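Local coordinates for endo-beta-1,4-glucanase (Ampullaria crossean, PDB 5XBU), which probably hydrolyses internal beta-1,4-glucosidic bonds of cellulose, as a family 45 glycoside hydrolase with a double-psi beta-barrel fold, at residues R22-S26 with N133-E138; A37-K43 with Y175-C180; H56-E62 with F106-C112; S61-D67 with C121-P127. One frame throughout, in Å; residues are numbered along the deposited sequence. Where two conformers were deposited one is given.

Interaction 1: R22-S26 with N133-E138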
loop_
_atom_site.group_PDB
_atom_site.type_symbol
_atom_site.label_atom_id
_atom_site.label_comp_id
_atom_site.label_asym_id
_atom_site.label_seq_id
_atom_site.Cartn_x
_atom_site.Cartn_y
_atom_site.Cartn_z
ATOM N N ARG A 22 -0.210 -4.905 -16.772
ATOM C CA ARG A 22 -0.113 -4.034 -15.616
ATOM C C ARG A 22 0.553 -4.753 -14.451
ATOM O O ARG A 22 0.368 -5.956 -14.267
ATOM C CB ARG A 22 -1.519 -3.606 -15.197
ATOM C CG ARG A 22 -2.212 -2.743 -16.244
ATOM C CD ARG A 22 -3.697 -2.775 -15.990
ATOM N NE ARG A 22 -4.499 -1.867 -16.808
ATOM C CZ ARG A 22 -4.926 -2.143 -18.039
ATOM N NH1 ARG A 22 -5.677 -1.268 -18.696
ATOM N NH2 ARG A 22 -4.584 -3.285 -18.623
ATOM N N PRO A 23 1.338 -4.051 -13.645
ATOM C CA PRO A 23 1.954 -4.695 -12.490
ATOM C C PRO A 23 0.915 -4.972 -11.410
ATOM O O PRO A 23 0.012 -4.171 -11.167
ATOM C CB PRO A 23 2.952 -3.644 -12.004
ATOM C CG PRO A 23 2.288 -2.341 -12.350
ATOM C CD PRO A 23 1.643 -2.608 -13.709
ATOM N N CYS A 24 1.084 -6.112 -10.747
ATOM C CA CYS A 24 0.247 -6.442 -9.617
ATOM C C CYS A 24 0.913 -6.109 -8.289
ATOM O O CYS A 24 2.132 -5.991 -8.183
ATOM C CB CYS A 24 -0.152 -7.906 -9.671
ATOM S SG CYS A 24 -1.056 -8.228 -11.204
ATOM N N ALA A 25 0.073 -5.995 -7.273
ATOM C CA ALA A 25 0.489 -5.821 -5.901
ATOM C C ALA A 25 -0.309 -6.770 -5.035
ATOM O O ALA A 25 -1.475 -7.080 -5.330
ATOM C CB ALA A 25 0.257 -4.400 -5.412
ATOM N N SER A 26 0.317 -7.217 -3.958
ATOM C CA SER A 26 -0.417 -7.833 -2.867
ATOM C C SER A 26 -0.902 -6.761 -1.903
ATOM O O SER A 26 -0.393 -5.633 -1.877
ATOM C CB SER A 26 0.449 -8.873 -2.164
ATOM O OG SER A 26 1.774 -8.415 -1.934
ATOM N N ASN A 133 8.234 -9.802 -3.466
ATOM C CA ASN A 133 8.034 -10.455 -2.186
ATOM C C ASN A 133 7.905 -11.967 -2.359
ATOM O O ASN A 133 7.994 -12.498 -3.467
ATOM C CB ASN A 133 6.872 -9.850 -1.374
ATOM C CG ASN A 133 5.504 -10.026 -2.001
ATOM O OD1 ASN A 133 5.293 -10.863 -2.873
ATOM N ND2 ASN A 133 4.557 -9.214 -1.540
ATOM N N SER A 134 7.671 -12.644 -1.247
ATOM C CA SER A 134 7.619 -14.097 -1.222
ATOM C C SER A 134 6.464 -14.659 -2.037
ATOM O O SER A 134 6.445 -15.860 -2.286
ATOM C CB SER A 134 7.524 -14.570 0.224
ATOM O OG SER A 134 6.246 -14.288 0.778
ATOM N N HIS A 135 5.519 -13.826 -2.462
ATOM C CA HIS A 135 4.380 -14.238 -3.262
ATOM C C HIS A 135 4.460 -13.758 -4.698
ATOM O O HIS A 135 3.531 -13.998 -5.475
ATOM C CB HIS A 135 3.087 -13.812 -2.587
ATOM C CG HIS A 135 2.912 -14.470 -1.260
ATOM N ND1 HIS A 135 2.855 -15.839 -1.125
ATOM C CD2 HIS A 135 2.831 -13.958 -0.008
ATOM C CE1 HIS A 135 2.725 -16.136 0.154
ATOM N NE2 HIS A 135 2.706 -15.018 0.855
ATOM N N GLY A 136 5.576 -13.103 -5.075
ATOM C CA GLY A 136 5.822 -12.742 -6.453
ATOM C C GLY A 136 5.392 -11.353 -6.860
ATOM O O GLY A 136 5.384 -11.063 -8.064
ATOM N N TYR A 137 5.110 -10.467 -5.902
ATOM C CA TYR A 137 4.667 -9.116 -6.237
ATOM C C TYR A 137 5.782 -8.107 -6.024
ATOM O O TYR A 137 6.521 -8.170 -5.036
ATOM C CB TYR A 137 3.436 -8.708 -5.399
ATOM C CG TYR A 137 2.294 -9.661 -5.630
ATOM C CD1 TYR A 137 1.522 -9.551 -6.765
ATOM C CD2 TYR A 137 2.040 -10.671 -4.728
ATOM C CE1 TYR A 137 0.485 -10.461 -7.028
ATOM C CE2 TYR A 137 1.001 -11.594 -4.973
ATOM C CZ TYR A 137 0.237 -11.459 -6.110
ATOM O OH TYR A 137 -0.766 -12.401 -6.320
ATOM N N GLU A 138 5.859 -7.143 -6.935
ATOM C CA GLU A 138 6.900 -6.105 -6.863
ATOM C C GLU A 138 6.670 -5.070 -5.776
ATOM O O GLU A 138 7.574 -4.269 -5.513
ATOM C CB GLU A 138 7.070 -5.389 -8.193
ATOM C CG GLU A 138 5.904 -4.531 -8.579
ATOM C CD GLU A 138 6.130 -3.661 -9.786
ATOM O OE1 GLU A 138 7.147 -3.852 -10.506
ATOM O OE2 GLU A 138 5.303 -2.743 -9.998
HETATM O O HOH W 1 4.103 -7.541 -9.149
#
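Here a loop opening with an Asx turn at Asn133 packs on a strand of the double-psi beta-barrel expected for this family: the loop, which leads into strand 140-144, folds as a type I turn from Asn133 to Gly136 and presents Tyr137 to strand 22-30. Pro23 opens the contact, its CB 3.2 Å from OE2 of Glu138, a carboxylate oxygen that also accepts a hydrogen bond from Trp162. At Cys24, whose sulfur is tied to Cys9, CB lies 3.7 Å from CE1 of Tyr137, close to the ring plane. Its carbonyl is joined to the loop through water 1, which donates to Cys24 O (2.7 Å) and accepts from Glu138 N (2.9 Å). Ala25 points its CB away, so its backbone makes the contact: Ala25 O and Ser26 N lie over one face of the Tyr137 ring, and Ala25 C is 3.8 Å from CD1. Tyr137 has more of its surface covered in this contact (72 Å²) than any other residue of the two segments, and sends its hydroxyl on to Glu159 and Gln7. Ser26 closes the segment, with OG also bonded to His140. The Asn133 side chain is fixed by OD1, which accepts from His135 N (3.0 Å) and Tyr137 N (3.1 Å), while its amide, also bonded to Trp120 O, makes the direct hydrogen bond between the segments, ND2 to Ser26 OG at 2.9 Å and 145°.

Interaction 2: A37-K43 with Y175-C180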
loop_
_atom_site.group_PDB
_atom_site.type_symbol
_atom_site.label_atom_id
_atom_site.label_comp_id
_atom_site.label_asym_id
_atom_site.label_seq_id
_atom_site.Cartn_x
_atom_site.Cartn_y
_atom_site.Cartn_z
ATOM N N ALA A 37 4.652 7.168 9.283
ATOM C CA ALA A 37 5.947 7.543 8.752
ATOM C C ALA A 37 5.924 8.791 7.893
ATOM O O ALA A 37 7.003 9.264 7.512
ATOM C CB ALA A 37 6.515 6.373 7.958
ATOM N N CYS A 38 4.743 9.329 7.567
ATOM C CA CYS A 38 4.649 10.559 6.811
ATOM C C CYS A 38 4.258 11.738 7.693
ATOM O O CYS A 38 4.045 12.840 7.174
ATOM C CB CYS A 38 3.705 10.431 5.620
ATOM S SG CYS A 38 4.212 9.110 4.481
ATOM N N GLY A 39 4.220 11.547 9.006
ATOM C CA GLY A 39 3.951 12.662 9.891
ATOM C C GLY A 39 2.535 13.194 9.822
ATOM O O GLY A 39 2.309 14.383 10.079
ATOM N N CYS A 40 1.563 12.328 9.534
ATOM C CA CYS A 40 0.171 12.749 9.393
ATOM C C CYS A 40 -0.543 12.772 10.746
ATOM O O CYS A 40 -1.483 12.020 11.018
ATOM C CB CYS A 40 -0.552 11.879 8.377
ATOM S SG CYS A 40 0.161 12.075 6.712
ATOM N N GLY A 41 -0.052 13.681 11.584
ATOM C CA GLY A 41 -0.636 14.017 12.873
ATOM C C GLY A 41 0.126 15.202 13.430
ATOM O O GLY A 41 1.072 15.704 12.825
ATOM N N GLN A 42 -0.347 15.747 14.540
ATOM C CA GLN A 42 0.308 16.952 15.037
ATOM C C GLN A 42 1.772 16.655 15.363
ATOM O O GLN A 42 2.119 15.568 15.826
ATOM C CB GLN A 42 -0.411 17.485 16.265
ATOM C CG GLN A 42 -0.319 16.552 17.424
ATOM C CD GLN A 42 -1.390 16.804 18.419
ATOM O OE1 GLN A 42 -2.465 16.220 18.335
ATOM N NE2 GLN A 42 -1.117 17.680 19.372
ATOM N N LYS A 43 2.632 17.635 15.118
ATOM C CA LYS A 43 4.066 17.430 15.276
ATOM C C LYS A 43 4.411 17.012 16.697
ATOM O O LYS A 43 3.776 17.440 17.662
ATOM C CB LYS A 43 4.800 18.715 14.909
ATOM C CG LYS A 43 4.698 19.007 13.435
ATOM C CD LYS A 43 5.200 20.373 13.030
ATOM C CE LYS A 43 4.846 20.602 11.564
ATOM N NZ LYS A 43 3.641 19.813 11.160
ATOM N N TYR A 175 -3.243 15.774 3.095
ATOM C CA TYR A 175 -1.801 15.555 3.138
ATOM C C TYR A 175 -1.040 16.842 3.458
ATOM O O TYR A 175 0.047 16.802 4.038
ATOM C CB TYR A 175 -1.294 14.936 1.814
ATOM C CG TYR A 175 0.155 14.538 1.968
ATOM C CD1 TYR A 175 0.523 13.537 2.870
ATOM C CD2 TYR A 175 1.167 15.235 1.316
ATOM C CE1 TYR A 175 1.854 13.250 3.134
ATOM C CE2 TYR A 175 2.515 14.935 1.548
ATOM C CZ TYR A 175 2.828 13.961 2.466
ATOM O OH TYR A 175 4.151 13.689 2.737
ATOM N N GLN A 176 -1.606 17.986 3.084
ATOM C CA GLN A 176 -0.958 19.270 3.339
ATOM C C GLN A 176 -0.678 19.499 4.810
ATOM O O GLN A 176 0.249 20.240 5.148
ATOM C CB GLN A 176 -1.781 20.396 2.718
ATOM C CG GLN A 176 -1.674 20.340 1.207
ATOM C CD GLN A 176 -2.746 21.071 0.449
ATOM O OE1 GLN A 176 -3.693 21.604 1.018
ATOM N NE2 GLN A 176 -2.588 21.100 -0.869
ATOM N N GLN A 177 -1.446 18.881 5.701
ATOM C CA GLN A 177 -1.147 19.055 7.111
ATOM C C GLN A 177 -0.196 18.011 7.682
ATOM O O GLN A 177 0.167 18.120 8.856
ATOM C CB GLN A 177 -2.363 19.325 7.985
ATOM C CG GLN A 177 -3.212 18.170 8.080
ATOM C CD GLN A 177 -4.477 18.344 8.971
ATOM O OE1 GLN A 177 -5.358 17.449 8.998
ATOM N NE2 GLN A 177 -4.562 19.464 9.705
ATOM N N CYS A 178 0.255 17.042 6.881
ATOM C CA CYS A 178 1.280 16.130 7.355
ATOM C C CYS A 178 2.632 16.818 7.398
ATOM O O CYS A 178 2.972 17.645 6.548
ATOM C CB CYS A 178 1.370 14.912 6.439
ATOM S SG CYS A 178 -0.246 14.047 6.286
ATOM N N GLU A 179 3.436 16.420 8.372
ATOM C CA GLU A 179 4.721 17.097 8.565
ATOM C C GLU A 179 5.655 16.891 7.380
ATOM O O GLU A 179 6.500 17.746 7.097
ATOM C CB GLU A 179 5.355 16.619 9.858
ATOM C CG GLU A 179 6.565 17.432 10.254
ATOM C CD GLU A 179 7.112 17.052 11.602
ATOM O OE1 GLU A 179 6.478 16.261 12.333
ATOM O OE2 GLU A 179 8.183 17.566 11.945
ATOM N N CYS A 180 5.500 15.787 6.667
ATOM C CA CYS A 180 6.373 15.500 5.532
ATOM C C CYS A 180 5.998 16.261 4.267
ATOM O O CYS A 180 6.727 16.194 3.278
ATOM C CB CYS A 180 6.418 13.985 5.282
ATOM S SG CYS A 180 7.107 13.093 6.652
HETATM O O HOH W 2 4.134 14.869 12.564
HETATM O O HOH W 3 1.984 17.576 10.941
#
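Two irregular segments are pinned by a disulfide in which both cysteines adopt the m rotamer: chi1 is -64° at Cys40 and -56° at Cys178, the SG atoms are 2.1 Å apart, and chi3 is 106°. Cys40 SG also lies 4.1 Å from CD1 of Tyr175, an oblique sulfur-aromatic contact, the sulfur 5.2 Å from the ring centroid. The t rotamer of Tyr175 carries its ring to Cys38, whose CB sits near the ring plane, 4.2 Å from CE1. Cys38 and Cys180 are also m, but their sulfurs lead to Cys78 and Cys74. The backbones are joined by Glu179 N to Gly39 O (2.9 Å, 168°) and, weakly, by Cys180 N to Cys38 O (3.3 Å). Gly39 has positive phi, and a CB there would stand only 2.9 Å from Glu179 CB. Glu179 extends in t, t, bringing OE1 to 3.5 Å from Lys43 CG; water 2 lies 2.7 Å from this OE1. Cys40 centres an inverse gamma turn, and a type I turn from Tyr175 to Cys178 leads out of helix 169-175. Cys40-Cys178 ties the near-C-terminal segment to loop 37-43, a crosslinking of chain-distant loops typical of small disulfide-rich proteins and consistent with secretion.

Interaction 3: H56-E62 with F106-C112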
loop_
_atom_site.group_PDB
_atom_site.type_symbol
_atom_site.label_atom_id
_atom_site.label_comp_id
_atom_site.label_asym_id
_atom_site.label_seq_id
_atom_site.Cartn_x
_atom_site.Cartn_y
_atom_site.Cartn_z
ATOM N N HIS A 56 -9.013 6.073 3.075
ATOM C CA HIS A 56 -8.297 5.067 2.302
ATOM C C HIS A 56 -6.829 5.488 2.240
ATOM O O HIS A 56 -6.402 6.219 1.338
ATOM C CB HIS A 56 -8.893 4.982 0.910
ATOM C CG HIS A 56 -10.267 4.455 0.885
ATOM N ND1 HIS A 56 -11.209 4.902 -0.013
ATOM C CD2 HIS A 56 -10.877 3.492 1.622
ATOM C CE1 HIS A 56 -12.358 4.263 0.199
ATOM N NE2 HIS A 56 -12.179 3.398 1.181
ATOM N N VAL A 57 -6.084 5.017 3.232
ATOM C CA VAL A 57 -4.666 5.304 3.356
ATOM C C VAL A 57 -3.912 3.983 3.499
ATOM O O VAL A 57 -4.460 2.948 3.912
ATOM C CB VAL A 57 -4.389 6.298 4.514
ATOM C CG1 VAL A 57 -5.015 7.649 4.193
ATOM C CG2 VAL A 57 -4.840 5.766 5.871
ATOM N N THR A 58 -2.640 4.024 3.120
ATOM C CA THR A 58 -1.831 2.833 3.032
ATOM C C THR A 58 -0.414 3.061 3.562
ATOM O O THR A 58 0.138 4.166 3.519
ATOM C CB THR A 58 -1.817 2.301 1.574
ATOM O OG1 THR A 58 -1.095 1.080 1.472
ATOM C CG2 THR A 58 -1.225 3.267 0.550
ATOM N N ALA A 59 0.164 1.944 3.997
ATOM C CA ALA A 59 1.582 1.768 4.298
ATOM C C ALA A 59 2.154 0.814 3.256
ATOM O O ALA A 59 2.005 -0.409 3.389
ATOM C CB ALA A 59 1.748 1.197 5.703
ATOM N N PRO A 60 2.811 1.317 2.213
ATOM C CA PRO A 60 3.440 0.422 1.240
ATOM C C PRO A 60 4.710 -0.186 1.797
ATOM O O PRO A 60 5.378 0.376 2.668
ATOM C CB PRO A 60 3.766 1.333 0.047
ATOM C CG PRO A 60 2.971 2.588 0.281
ATOM C CD PRO A 60 2.924 2.721 1.771
ATOM N N SER A 61 5.106 -1.289 1.186
ATOM C CA SER A 61 6.408 -1.863 1.426
ATOM C C SER A 61 7.511 -0.808 1.253
ATOM O O SER A 61 7.450 0.076 0.390
ATOM C CB SER A 61 6.580 -3.080 0.512
ATOM O OG SER A 61 6.245 -2.800 -0.831
ATOM N N GLU A 62 8.539 -0.984 2.083
ATOM C CA GLU A 62 9.567 0.026 2.316
ATOM C C GLU A 62 10.231 0.555 1.045
ATOM O O GLU A 62 10.432 1.768 0.919
ATOM C CB GLU A 62 10.622 -0.606 3.229
ATOM C CG GLU A 62 11.734 0.314 3.678
ATOM C CD GLU A 62 12.657 -0.349 4.676
ATOM O OE1 GLU A 62 13.836 0.044 4.682
ATOM O OE2 GLU A 62 12.230 -1.227 5.456
ATOM N N PHE A 106 -5.890 4.909 -2.728
ATOM C CA PHE A 106 -5.336 5.035 -1.390
ATOM C C PHE A 106 -4.185 6.033 -1.418
ATOM O O PHE A 106 -3.393 6.059 -2.367
ATOM C CB PHE A 106 -4.787 3.710 -0.872
ATOM C CG PHE A 106 -5.841 2.640 -0.714
ATOM C CD1 PHE A 106 -6.244 1.902 -1.810
ATOM C CD2 PHE A 106 -6.430 2.390 0.516
ATOM C CE1 PHE A 106 -7.231 0.928 -1.686
ATOM C CE2 PHE A 106 -7.420 1.423 0.657
ATOM C CZ PHE A 106 -7.814 0.700 -0.462
ATOM N N MET A 107 -4.033 6.801 -0.349
ATOM C CA MET A 107 -2.893 7.701 -0.199
ATOM C C MET A 107 -1.841 7.101 0.718
ATOM O O MET A 107 -2.154 6.547 1.776
ATOM C CB MET A 107 -3.358 9.062 0.334
ATOM C CG MET A 107 -2.219 10.094 0.363
ATOM S SD MET A 107 -2.812 11.777 0.589
ATOM C CE MET A 107 -3.341 11.711 2.313
ATOM N N VAL A 108 -0.575 7.230 0.308
ATOM C CA VAL A 108 0.551 6.778 1.112
ATOM C C VAL A 108 0.747 7.716 2.296
ATOM O O VAL A 108 1.081 8.891 2.121
ATOM C CB VAL A 108 1.831 6.742 0.264
ATOM C CG1 VAL A 108 3.005 6.361 1.117
ATOM C CG2 VAL A 108 1.642 5.815 -0.949
ATOM N N THR A 109 0.568 7.180 3.507
ATOM C CA THR A 109 0.770 7.960 4.728
ATOM C C THR A 109 1.673 7.263 5.725
ATOM O O THR A 109 1.961 7.843 6.779
ATOM C CB THR A 109 -0.551 8.323 5.405
ATOM O OG1 THR A 109 -1.130 7.111 5.875
ATOM C CG2 THR A 109 -1.482 9.062 4.492
ATOM N N ASN A 110 2.157 6.061 5.424
ATOM C CA ASN A 110 2.945 5.302 6.373
ATOM C C ASN A 110 3.781 4.311 5.574
ATOM O O ASN A 110 3.651 4.236 4.353
ATOM C CB ASN A 110 1.984 4.672 7.387
ATOM C CG ASN A 110 2.662 4.079 8.599
ATOM O OD1 ASN A 110 3.805 4.385 8.924
ATOM N ND2 ASN A 110 1.937 3.220 9.299
ATOM N N ALA A 111 4.639 3.568 6.275
ATOM C CA ALA A 111 5.519 2.582 5.659
ATOM C C ALA A 111 5.323 1.217 6.293
ATOM O O ALA A 111 5.072 1.113 7.497
ATOM C CB ALA A 111 6.978 2.993 5.865
ATOM N N CYS A 112 5.493 0.184 5.465
ATOM C CA CYS A 112 5.557 -1.207 5.900
ATOM C C CYS A 112 7.029 -1.614 5.818
ATOM O O CYS A 112 7.518 -1.957 4.729
ATOM C CB CYS A 112 4.692 -2.090 4.998
ATOM S SG CYS A 112 4.671 -3.857 5.474
#
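His56 lays its imidazole beside the Phe106 ring, an oblique aromatic pair with centroids 5.3 Å apart and planes at 57°; CB of His56 is 3.6 Å from CD2 of Phe106. From there strand 57-60 runs parallel to the end of strand 104-108, the axes approaching to 4.4 Å and crossing at -50°, a strong twist. His56 O receives Met107 N (3.0 Å), Met107 O receives Thr58 N (2.9 Å), and Thr58 O receives Thr109 N (3.0 Å), the alternation expected of parallel pairing. Val57 and Met107 share one face, Thr58 and Val108 the other. Beyond Thr58 the register shifts by one residue. Ala59 CA approaches Asn110 O at 3.2 Å in a CA-H...O contact, and Pro60 CD reaches Val108 CG1 at 3.7 Å. Pairing resumes at a single bridge, where Cys112 N donates to Pro60 O (2.8 Å, 164°). Ser61 is the N-cap residue of helix 62-65, although its side chain makes no capping bond; OG accepts from His140 N. Strand 57-60 is interior to the barrel sheet, with 104-108 along one edge and 140-144, antiparallel, along the other, while helix 50-54 meets Val57 and Met107, and Phe65 of helix 62-65 packs on Val108 and Ala111.

Interaction 4: S61-D67 with C121-P127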
loop_
_atom_site.group_PDB
_atom_site.type_symbol
_atom_site.label_atom_id
_atom_site.label_comp_id
_atom_site.label_asym_id
_atom_site.label_seq_id
_atom_site.Cartn_x
_atom_site.Cartn_y
_atom_site.Cartn_z
ATOM N N SER A 61 5.106 -1.289 1.186
ATOM C CA SER A 61 6.408 -1.863 1.426
ATOM C C SER A 61 7.511 -0.808 1.253
ATOM O O SER A 61 7.450 0.076 0.390
ATOM C CB SER A 61 6.580 -3.080 0.512
ATOM O OG SER A 61 6.245 -2.800 -0.831
ATOM N N GLU A 62 8.539 -0.984 2.083
ATOM C CA GLU A 62 9.567 0.026 2.316
ATOM C C GLU A 62 10.231 0.555 1.045
ATOM O O GLU A 62 10.432 1.768 0.919
ATOM C CB GLU A 62 10.622 -0.606 3.229
ATOM C CG GLU A 62 11.734 0.314 3.678
ATOM C CD GLU A 62 12.657 -0.349 4.676
ATOM O OE1 GLU A 62 13.836 0.044 4.682
ATOM O OE2 GLU A 62 12.230 -1.227 5.456
ATOM N N ARG A 63 10.650 -0.323 0.134
ATOM C CA ARG A 63 11.411 0.159 -1.012
ATOM C C ARG A 63 10.561 0.985 -1.969
ATOM O O ARG A 63 11.101 1.878 -2.630
ATOM C CB ARG A 63 12.135 -0.988 -1.705
ATOM C CG ARG A 63 13.258 -1.582 -0.869
ATOM C CD ARG A 63 14.522 -0.665 -0.800
ATOM N NE ARG A 63 15.503 -1.285 0.111
ATOM C CZ ARG A 63 15.493 -1.158 1.430
ATOM N NH1 ARG A 63 14.691 -0.272 2.005
ATOM N NH2 ARG A 63 16.270 -1.942 2.161
ATOM N N TYR A 64 9.250 0.753 -2.063
ATOM C CA TYR A 64 8.403 1.700 -2.777
ATOM C C TYR A 64 8.209 2.969 -1.961
ATOM O O TYR A 64 8.317 4.080 -2.487
ATOM C CB TYR A 64 7.046 1.089 -3.175
ATOM C CG TYR A 64 6.143 2.121 -3.789
ATOM C CD1 TYR A 64 6.415 2.681 -5.032
ATOM C CD2 TYR A 64 5.054 2.603 -3.090
ATOM C CE1 TYR A 64 5.629 3.679 -5.562
ATOM C CE2 TYR A 64 4.275 3.605 -3.596
ATOM C CZ TYR A 64 4.545 4.150 -4.828
ATOM O OH TYR A 64 3.728 5.154 -5.280
ATOM N N PHE A 65 7.905 2.815 -0.666
ATOM C CA PHE A 65 7.713 3.965 0.210
ATOM C C PHE A 65 8.799 5.014 0.042
ATOM O O PHE A 65 8.490 6.211 -0.019
ATOM C CB PHE A 65 7.665 3.481 1.655
ATOM C CG PHE A 65 7.585 4.581 2.654
ATOM C CD1 PHE A 65 6.382 5.185 2.931
ATOM C CD2 PHE A 65 8.711 5.011 3.350
ATOM C CE1 PHE A 65 6.297 6.202 3.871
ATOM C CE2 PHE A 65 8.631 6.014 4.274
ATOM C CZ PHE A 65 7.411 6.634 4.534
ATOM N N ASP A 66 10.060 4.579 -0.006
ATOM C CA ASP A 66 11.183 5.509 -0.118
ATOM C C ASP A 66 11.902 5.411 -1.450
ATOM O O ASP A 66 13.077 5.778 -1.533
ATOM C CB ASP A 66 12.174 5.362 1.029
ATOM C CG ASP A 66 13.089 6.577 1.159
ATOM O OD1 ASP A 66 12.632 7.717 0.857
ATOM O OD2 ASP A 66 14.257 6.370 1.546
ATOM N N ASP A 67 11.228 4.951 -2.503
ATOM C CA ASP A 67 11.794 4.950 -3.856
ATOM C C ASP A 67 13.219 4.389 -3.902
ATOM O O ASP A 67 14.141 5.013 -4.435
ATOM C CB ASP A 67 11.742 6.341 -4.497
ATOM C CG ASP A 67 12.157 6.337 -5.956
ATOM O OD1 ASP A 67 11.863 5.346 -6.662
ATOM O OD2 ASP A 67 12.761 7.334 -6.398
ATOM N N CYS A 121 6.335 -7.545 2.841
ATOM C CA CYS A 121 7.059 -6.307 2.573
ATOM C C CYS A 121 8.546 -6.519 2.370
ATOM O O CYS A 121 9.256 -5.546 2.099
ATOM C CB CYS A 121 6.801 -5.283 3.681
ATOM S SG CYS A 121 5.020 -4.910 3.711
ATOM N N GLY A 122 9.022 -7.764 2.460
ATOM C CA GLY A 122 10.417 -8.107 2.200
ATOM C C GLY A 122 10.692 -8.150 0.713
ATOM O O GLY A 122 10.661 -9.203 0.060
ATOM N N ILE A 123 10.904 -6.954 0.175
ATOM C CA ILE A 123 11.136 -6.714 -1.239
ATOM C C ILE A 123 12.396 -5.850 -1.287
ATOM O O ILE A 123 12.404 -4.750 -0.739
ATOM C CB ILE A 123 9.956 -6.021 -1.945
ATOM C CG1 ILE A 123 8.638 -6.742 -1.610
ATOM C CG2 ILE A 123 10.218 -5.982 -3.439
ATOM C CD1 ILE A 123 7.416 -6.092 -2.202
ATOM N N SER A 124 13.455 -6.349 -1.925
ATOM C CA SER A 124 14.764 -5.740 -1.774
ATOM C C SER A 124 15.105 -4.763 -2.883
ATOM O O SER A 124 16.272 -4.442 -3.055
ATOM C CB SER A 124 15.842 -6.801 -1.644
ATOM O OG SER A 124 15.867 -7.512 -2.854
ATOM N N GLY A 125 14.128 -4.277 -3.625
ATOM C CA GLY A 125 14.312 -3.188 -4.557
ATOM C C GLY A 125 12.973 -2.570 -4.868
ATOM O O GLY A 125 11.929 -3.194 -4.659
ATOM N N LYS A 126 13.010 -1.355 -5.388
ATOM C CA LYS A 126 11.810 -0.624 -5.740
ATOM C C LYS A 126 11.165 -1.243 -6.983
ATOM O O LYS A 126 11.792 -2.015 -7.727
ATOM C CB LYS A 126 12.193 0.833 -6.027
ATOM C CG LYS A 126 13.161 0.984 -7.215
ATOM C CD LYS A 126 13.456 2.415 -7.555
ATOM C CE LYS A 126 12.724 2.791 -8.793
ATOM N NZ LYS A 126 12.992 4.191 -9.176
ATOM N N PRO A 127 9.904 -0.892 -7.259
ATOM C CA PRO A 127 9.281 -1.345 -8.513
ATOM C C PRO A 127 10.130 -0.919 -9.708
ATOM O O PRO A 127 10.680 0.172 -9.733
ATOM C CB PRO A 127 7.910 -0.663 -8.492
ATOM C CG PRO A 127 7.614 -0.514 -7.021
ATOM C CD PRO A 127 8.975 -0.100 -6.438
HETATM O O HOH W 4 10.377 -3.294 0.394
HETATM O O HOH W 5 17.458 -2.284 -1.709
#
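Cys121, the end of helix 118-121 and disulfide partner of Cys112, starts the contact with its CB 3.9 Å from CB of Ser61. Gly122 then centres an inverse gamma turn. Ile123 places CD1 3.8 Å from Ser61 OG and its carbonyl O 3.3 Å from CG of Arg63; water 4 accepts from Arg63 N (3.0 Å) and donates to both Cys121 O (3.0 Å) and Ile123 O (2.7 Å). Ser124 O is reached through water 5, which accepts from Arg63 NE at 2.9 Å. Gly125 C lies 3.6 Å from Arg63 CB, so the arginine stem rests on backbone while its NH1 forms a salt bridge with Glu62 OE1 (2.8 Å). Lys126 NZ makes a salt bridge to Asp67 OD1 at 3.0 Å, and Pro127 CG touches Tyr64 CD1 at 3.9 Å. Asp67, at positive phi, is the C-prime residue of the Schellman motif ending helix 62-65: a short helix, capped by its backbone, with a loop wrapped along its flank.

Overall arrangement
Interaction 3 lies nearest the chain's centre, 5 Å from it. Interactions 1 and 2 stand on opposite sides of that centre, their own centres 28 Å apart and nearest atoms about 17 Å. Along the chain their segments alternate, and interactions 3 and 4, whose segments also alternate, are nested inside the loops closed by both. Interactions 1 and 3 reach the same mixed sheet through strands 22-30, 57-60 and 104-108. Interactions 3 and 4 share Ser61 and Glu62, where strand 57-60 passes into helix 62-65, and the disulfide Cys112-Cys121. Ile123 packs interaction 4 against interaction 1, and Phe65 against interaction 2. Interaction 2 also touches 3, while 1 touches neither 2 nor 3.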